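Local coordinates for penicillin-binding protein activator LpoB (Salmonella enterica subsp. enterica serovar Typhimurium, PDB 4Q6V) that probably regulates peptidoglycan synthesis as the outer-membrane lipoprotein needed for penicillin-binding protein 1B to function, seen here as its C-terminal domain, at residues A[1-14]-A[123-135]. Numbering follows the deposited sequence.
Sequences YDWNGAMQPLVSKM and GEIIWSGKGAVQQ
Selenomethionine Met14 lies across the indole of Trp127, its CB 3.5 Å from the centroid of the six-membered ring and almost exactly on the ring normal, a CH-pi contact. Met14 CG comes down on the same face, 3.3 Å from Trp127 CE3. With CG anti to the backbone N (chi1 -176°), the chain runs over the ring and SE stands 4.6 Å from that centroid, obliquely, in a Met-aromatic contact. Gly129 N lies over the opposite face, near the rim. One turn back, Leu10 rests its CD2 on the bare strand backbone, 3.7 Å from Lys130 O, with CD1 turned to Gly131 N. Toward the start of the helix, Val133 uses both methyls: CG1 sits over a face of Trp3 and also reaches Tyr1, while CG2 packs between Trp3 CZ3 and Ala6 CB, 4.0 Å from the latter. Beyond it the Gln135 amide crosses the Tyr1 ring obliquely. The one direct hydrogen bond runs from Asp2 N to Gln134 O, 3.0 Å and nearly straight at 172°; Asp2 itself is the N-cap, its OD1 accepting weakly from Gly5 N. A water accepts from Lys130 N and, weakly, from Lys13 NZ. Beside it in the sheet, strand 112-119 pairs with edge strand 125-132 and lends Met115 to Leu10 and Trp127, whereas helix 41-54 flanks Trp3. Helix 3-15, the first of this domain, thus runs nearly antiparallel to the edge strand (157°), held mainly by apolar packing, with a single backbone bond tying the two chain ends together.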
loop_
_atom_site.group_PDB
_atom_site.type_symbol
_atom_site.label_atom_id
_atom_site.label_comp_id
_atom_site.label_asym_id
_atom_site.label_seq_id
_atom_site.Cartn_x
_atom_site.Cartn_y
_atom_site.Cartn_z
ATOM N N TYR A 1 4.487 -14.337 -11.685
ATOM C CA TYR A 1 3.343 -13.438 -11.321
ATOM C C TYR A 1 3.379 -12.191 -12.169
ATOM O O TYR A 1 4.399 -11.544 -12.229
ATOM C CB TYR A 1 3.396 -12.953 -9.871
ATOM C CG TYR A 1 3.182 -13.993 -8.805
ATOM C CD1 TYR A 1 2.085 -14.836 -8.849
ATOM C CD2 TYR A 1 4.051 -14.105 -7.728
ATOM C CE1 TYR A 1 1.879 -15.791 -7.870
ATOM C CE2 TYR A 1 3.841 -15.049 -6.745
ATOM C CZ TYR A 1 2.760 -15.902 -6.825
ATOM O OH TYR A 1 2.568 -16.834 -5.830
ATOM N N ASP A 2 2.248 -11.874 -12.784
ATOM C CA ASP A 2 2.054 -10.612 -13.484
ATOM C C ASP A 2 1.417 -9.580 -12.561
ATOM O O ASP A 2 0.195 -9.390 -12.597
ATOM C CB ASP A 2 1.155 -10.800 -14.711
ATOM C CG ASP A 2 1.098 -9.556 -15.585
ATOM O OD1 ASP A 2 1.922 -8.632 -15.366
ATOM O OD2 ASP A 2 0.230 -9.520 -16.488
ATOM N N TRP A 3 2.256 -8.945 -11.747
ATOM C CA TRP A 3 1.794 -7.963 -10.760
ATOM C C TRP A 3 1.199 -6.693 -11.381
ATOM O O TRP A 3 0.108 -6.261 -10.964
ATOM C CB TRP A 3 2.938 -7.614 -9.836
ATOM C CG TRP A 3 3.358 -8.658 -8.842
ATOM C CD1 TRP A 3 4.583 -9.249 -8.795
ATOM C CD2 TRP A 3 2.619 -9.184 -7.726
ATOM N NE1 TRP A 3 4.656 -10.119 -7.726
ATOM C CE2 TRP A 3 3.463 -10.102 -7.059
ATOM C CE3 TRP A 3 1.328 -8.991 -7.236
ATOM C CZ2 TRP A 3 3.058 -10.826 -5.918
ATOM C CZ3 TRP A 3 0.931 -9.683 -6.089
ATOM C CH2 TRP A 3 1.779 -10.601 -5.461
ATOM N N ASN A 4 1.855 -6.155 -12.412
ATOM C CA ASN A 4 1.287 -5.033 -13.194
ATOM C C ASN A 4 -0.108 -5.303 -13.739
ATOM O O ASN A 4 -1.012 -4.474 -13.672
ATOM C CB ASN A 4 2.231 -4.607 -14.336
ATOM C CG ASN A 4 3.334 -3.618 -13.914
ATOM O OD1 ASN A 4 3.152 -2.765 -13.043
ATOM N ND2 ASN A 4 4.483 -3.708 -14.549
ATOM N N GLY A 5 -0.314 -6.492 -14.294
ATOM C CA GLY A 5 -1.597 -6.851 -14.838
ATOM C C GLY A 5 -2.686 -6.774 -13.824
ATOM O O GLY A 5 -3.807 -6.326 -14.135
ATOM N N ALA A 6 -2.357 -7.183 -12.596
ATOM C CA ALA A 6 -3.255 -7.037 -11.466
ATOM C C ALA A 6 -3.324 -5.608 -10.900
ATOM O O ALA A 6 -4.431 -5.094 -10.610
ATOM C CB ALA A 6 -2.857 -8.018 -10.395
HETATM N N MSE A 7 -2.158 -4.972 -10.795
HETATM C CA MSE A 7 -2.046 -3.713 -10.048
HETATM C C MSE A 7 -2.489 -2.510 -10.867
HETATM O O MSE A 7 -3.108 -1.593 -10.349
HETATM C CB MSE A 7 -0.633 -3.544 -9.569
HETATM C CG MSE A 7 -0.420 -4.154 -8.186
HETATM SE SE MSE A 7 1.489 -4.426 -7.799
HETATM C CE MSE A 7 1.236 -5.122 -5.993
ATOM N N GLN A 8 -2.215 -2.511 -12.181
ATOM C CA GLN A 8 -2.471 -1.354 -13.046
ATOM C C GLN A 8 -3.942 -0.982 -13.109
ATOM O O GLN A 8 -4.306 0.190 -12.978
ATOM C CB GLN A 8 -1.944 -1.578 -14.478
ATOM C CG GLN A 8 -0.447 -1.765 -14.616
ATOM C CD GLN A 8 0.346 -0.554 -14.192
ATOM O OE1 GLN A 8 -0.130 0.580 -14.274
ATOM N NE2 GLN A 8 1.577 -0.793 -13.716
ATOM N N PRO A 9 -4.816 -1.963 -13.327
ATOM C CA PRO A 9 -6.223 -1.638 -13.368
ATOM C C PRO A 9 -6.764 -1.132 -12.028
ATOM O O PRO A 9 -7.686 -0.336 -12.027
ATOM C CB PRO A 9 -6.889 -2.963 -13.748
ATOM C CG PRO A 9 -5.850 -4.013 -13.737
ATOM C CD PRO A 9 -4.543 -3.306 -13.874
ATOM N N LEU A 10 -6.207 -1.634 -10.915
ATOM C CA LEU A 10 -6.700 -1.279 -9.572
ATOM C C LEU A 10 -6.218 0.135 -9.250
ATOM O O LEU A 10 -6.964 0.962 -8.735
ATOM C CB LEU A 10 -6.179 -2.259 -8.550
ATOM C CG LEU A 10 -6.757 -3.675 -8.537
ATOM C CD1 LEU A 10 -6.097 -4.565 -7.506
ATOM C CD2 LEU A 10 -8.242 -3.589 -8.254
ATOM N N VAL A 11 -4.971 0.432 -9.585
ATOM C CA VAL A 11 -4.463 1.809 -9.400
ATOM C C VAL A 11 -5.248 2.819 -10.225
ATOM O O VAL A 11 -5.542 3.923 -9.800
ATOM C CB VAL A 11 -2.978 1.912 -9.717
ATOM C CG1 VAL A 11 -2.567 3.366 -9.864
ATOM C CG2 VAL A 11 -2.182 1.219 -8.621
ATOM N N SER A 12 -5.591 2.423 -11.437
ATOM C CA SER A 12 -6.357 3.254 -12.345
ATOM C C SER A 12 -7.739 3.524 -11.802
ATOM O O SER A 12 -8.150 4.670 -11.860
ATOM C CB SER A 12 -6.444 2.550 -13.718
ATOM O OG SER A 12 -7.198 3.333 -14.600
ATOM N N LYS A 13 -8.398 2.514 -11.237
ATOM C CA LYS A 13 -9.692 2.657 -10.624
ATOM C C LYS A 13 -9.642 3.442 -9.306
ATOM O O LYS A 13 -10.606 4.119 -8.923
ATOM C CB LYS A 13 -10.289 1.313 -10.294
ATOM C CG LYS A 13 -10.587 0.436 -11.497
ATOM C CD LYS A 13 -10.861 -1.035 -11.150
ATOM C CE LYS A 13 -11.830 -1.152 -9.979
ATOM N NZ LYS A 13 -12.032 -2.561 -9.529
HETATM N N MSE A 14 -8.513 3.345 -8.603
HETATM C CA MSE A 14 -8.363 4.102 -7.344
HETATM C C MSE A 14 -8.206 5.574 -7.656
HETATM O O MSE A 14 -8.692 6.418 -6.929
HETATM C CB MSE A 14 -7.138 3.618 -6.592
HETATM C CG MSE A 14 -6.982 4.295 -5.232
HETATM SE SE MSE A 14 -5.182 3.862 -4.597
HETATM C CE MSE A 14 -4.204 5.262 -5.536
ATOM N N GLY A 123 -9.348 8.461 9.316
ATOM C CA GLY A 123 -9.276 7.037 9.492
ATOM C C GLY A 123 -10.201 6.226 8.615
ATOM O O GLY A 123 -10.178 4.979 8.684
ATOM N N GLU A 124 -10.933 6.892 7.728
ATOM C CA GLU A 124 -11.935 6.210 6.929
ATOM C C GLU A 124 -11.402 5.594 5.652
ATOM O O GLU A 124 -10.592 6.221 4.947
ATOM C CB GLU A 124 -13.028 7.184 6.536
ATOM C CG GLU A 124 -13.993 6.658 5.472
ATOM C CD GLU A 124 -15.145 7.610 5.199
ATOM O OE1 GLU A 124 -15.113 8.784 5.606
ATOM O OE2 GLU A 124 -16.136 7.155 4.616
ATOM N N ILE A 125 -11.900 4.405 5.325
ATOM C CA ILE A 125 -11.584 3.768 4.050
ATOM C C ILE A 125 -12.416 4.362 2.946
ATOM O O ILE A 125 -13.637 4.171 2.931
ATOM C CB ILE A 125 -11.728 2.238 4.091
ATOM C CG1 ILE A 125 -10.848 1.616 5.190
ATOM C CG2 ILE A 125 -11.389 1.645 2.708
ATOM C CD1 ILE A 125 -9.352 1.670 4.885
ATOM N N ILE A 126 -11.777 5.080 2.017
ATOM C CA ILE A 126 -12.511 5.825 1.007
ATOM C C ILE A 126 -12.561 5.056 -0.297
ATOM O O ILE A 126 -13.386 5.396 -1.147
ATOM C CB ILE A 126 -11.953 7.272 0.787
ATOM C CG1 ILE A 126 -10.497 7.234 0.302
ATOM C CG2 ILE A 126 -12.186 8.088 2.063
ATOM C CD1 ILE A 126 -9.809 8.555 0.091
ATOM N N TRP A 127 -11.695 4.044 -0.448
ATOM C CA TRP A 127 -11.680 3.229 -1.678
ATOM C C TRP A 127 -11.204 1.810 -1.402
ATOM O O TRP A 127 -10.261 1.605 -0.618
ATOM C CB TRP A 127 -10.767 3.870 -2.757
ATOM C CG TRP A 127 -10.664 2.995 -3.970
ATOM C CD1 TRP A 127 -11.593 2.914 -4.983
ATOM C CD2 TRP A 127 -9.647 2.043 -4.296
ATOM N NE1 TRP A 127 -11.215 1.989 -5.923
ATOM C CE2 TRP A 127 -10.026 1.430 -5.525
ATOM C CE3 TRP A 127 -8.430 1.683 -3.715
ATOM C CZ2 TRP A 127 -9.246 0.470 -6.149
ATOM C CZ3 TRP A 127 -7.674 0.719 -4.299
ATOM C CH2 TRP A 127 -8.085 0.110 -5.516
ATOM N N SER A 128 -11.786 0.858 -2.137
ATOM C CA SER A 128 -11.379 -0.528 -2.033
ATOM C C SER A 128 -11.458 -1.249 -3.372
ATOM O O SER A 128 -12.347 -0.948 -4.144
ATOM C CB SER A 128 -12.263 -1.225 -0.999
ATOM O OG SER A 128 -11.917 -2.566 -0.837
ATOM N N GLY A 129 -10.537 -2.181 -3.603
ATOM C CA GLY A 129 -10.508 -2.960 -4.848
ATOM C C GLY A 129 -9.848 -4.323 -4.739
ATOM O O GLY A 129 -8.907 -4.499 -3.969
ATOM N N LYS A 130 -10.334 -5.289 -5.540
ATOM C CA LYS A 130 -9.751 -6.635 -5.599
ATOM C C LYS A 130 -9.524 -7.084 -7.025
ATOM O O LYS A 130 -10.242 -6.668 -7.915
ATOM C CB LYS A 130 -10.567 -7.640 -4.820
ATOM C CG LYS A 130 -12.058 -7.516 -5.000
ATOM C CD LYS A 130 -12.813 -8.337 -3.967
ATOM C CE LYS A 130 -14.301 -8.435 -4.307
ATOM N NZ LYS A 130 -15.085 -9.387 -3.443
ATOM N N GLY A 131 -8.442 -7.820 -7.248
ATOM C CA GLY A 131 -8.191 -8.422 -8.558
ATOM C C GLY A 131 -7.422 -9.717 -8.395
ATOM O O GLY A 131 -6.733 -9.907 -7.418
ATOM N N ALA A 132 -7.538 -10.618 -9.357
ATOM C CA ALA A 132 -6.749 -11.850 -9.324
ATOM C C ALA A 132 -5.407 -11.643 -9.955
ATOM O O ALA A 132 -5.272 -10.939 -10.948
ATOM C CB ALA A 132 -7.504 -12.980 -10.014
ATOM N N VAL A 133 -4.385 -12.244 -9.368
ATOM C CA VAL A 133 -3.043 -12.130 -9.876
ATOM C C VAL A 133 -2.746 -13.375 -10.720
ATOM O O VAL A 133 -2.600 -14.478 -10.192
ATOM C CB VAL A 133 -2.031 -12.055 -8.733
ATOM C CG1 VAL A 133 -0.598 -11.961 -9.270
ATOM C CG2 VAL A 133 -2.358 -10.928 -7.761
ATOM N N GLN A 134 -2.622 -13.166 -12.028
ATOM C CA GLN A 134 -2.273 -14.215 -12.983
ATOM C C GLN A 134 -0.782 -14.420 -13.147
ATOM O O GLN A 134 0.050 -13.824 -12.459
ATOM C CB GLN A 134 -2.823 -13.863 -14.364
ATOM C CG GLN A 134 -4.269 -14.230 -14.519
ATOM C CD GLN A 134 -5.128 -13.001 -14.541
ATOM O OE1 GLN A 134 -4.751 -11.974 -15.082
ATOM N NE2 GLN A 134 -6.300 -13.092 -13.946
ATOM N N GLN A 135 -0.458 -15.301 -14.088
ATOM C CA GLN A 135 0.943 -15.613 -14.388
ATOM C C GLN A 135 1.411 -14.934 -15.683
ATOM O O GLN A 135 0.501 -14.566 -16.444
ATOM C CB GLN A 135 1.042 -17.143 -14.368
ATOM C CG GLN A 135 0.778 -17.675 -12.957
ATOM C CD GLN A 135 2.060 -17.835 -12.182
ATOM O OE1 GLN A 135 3.121 -17.935 -12.779
ATOM N NE2 GLN A 135 1.979 -17.872 -10.865
HETATM O O HOH W 1 -12.784 -4.386 -7.094
#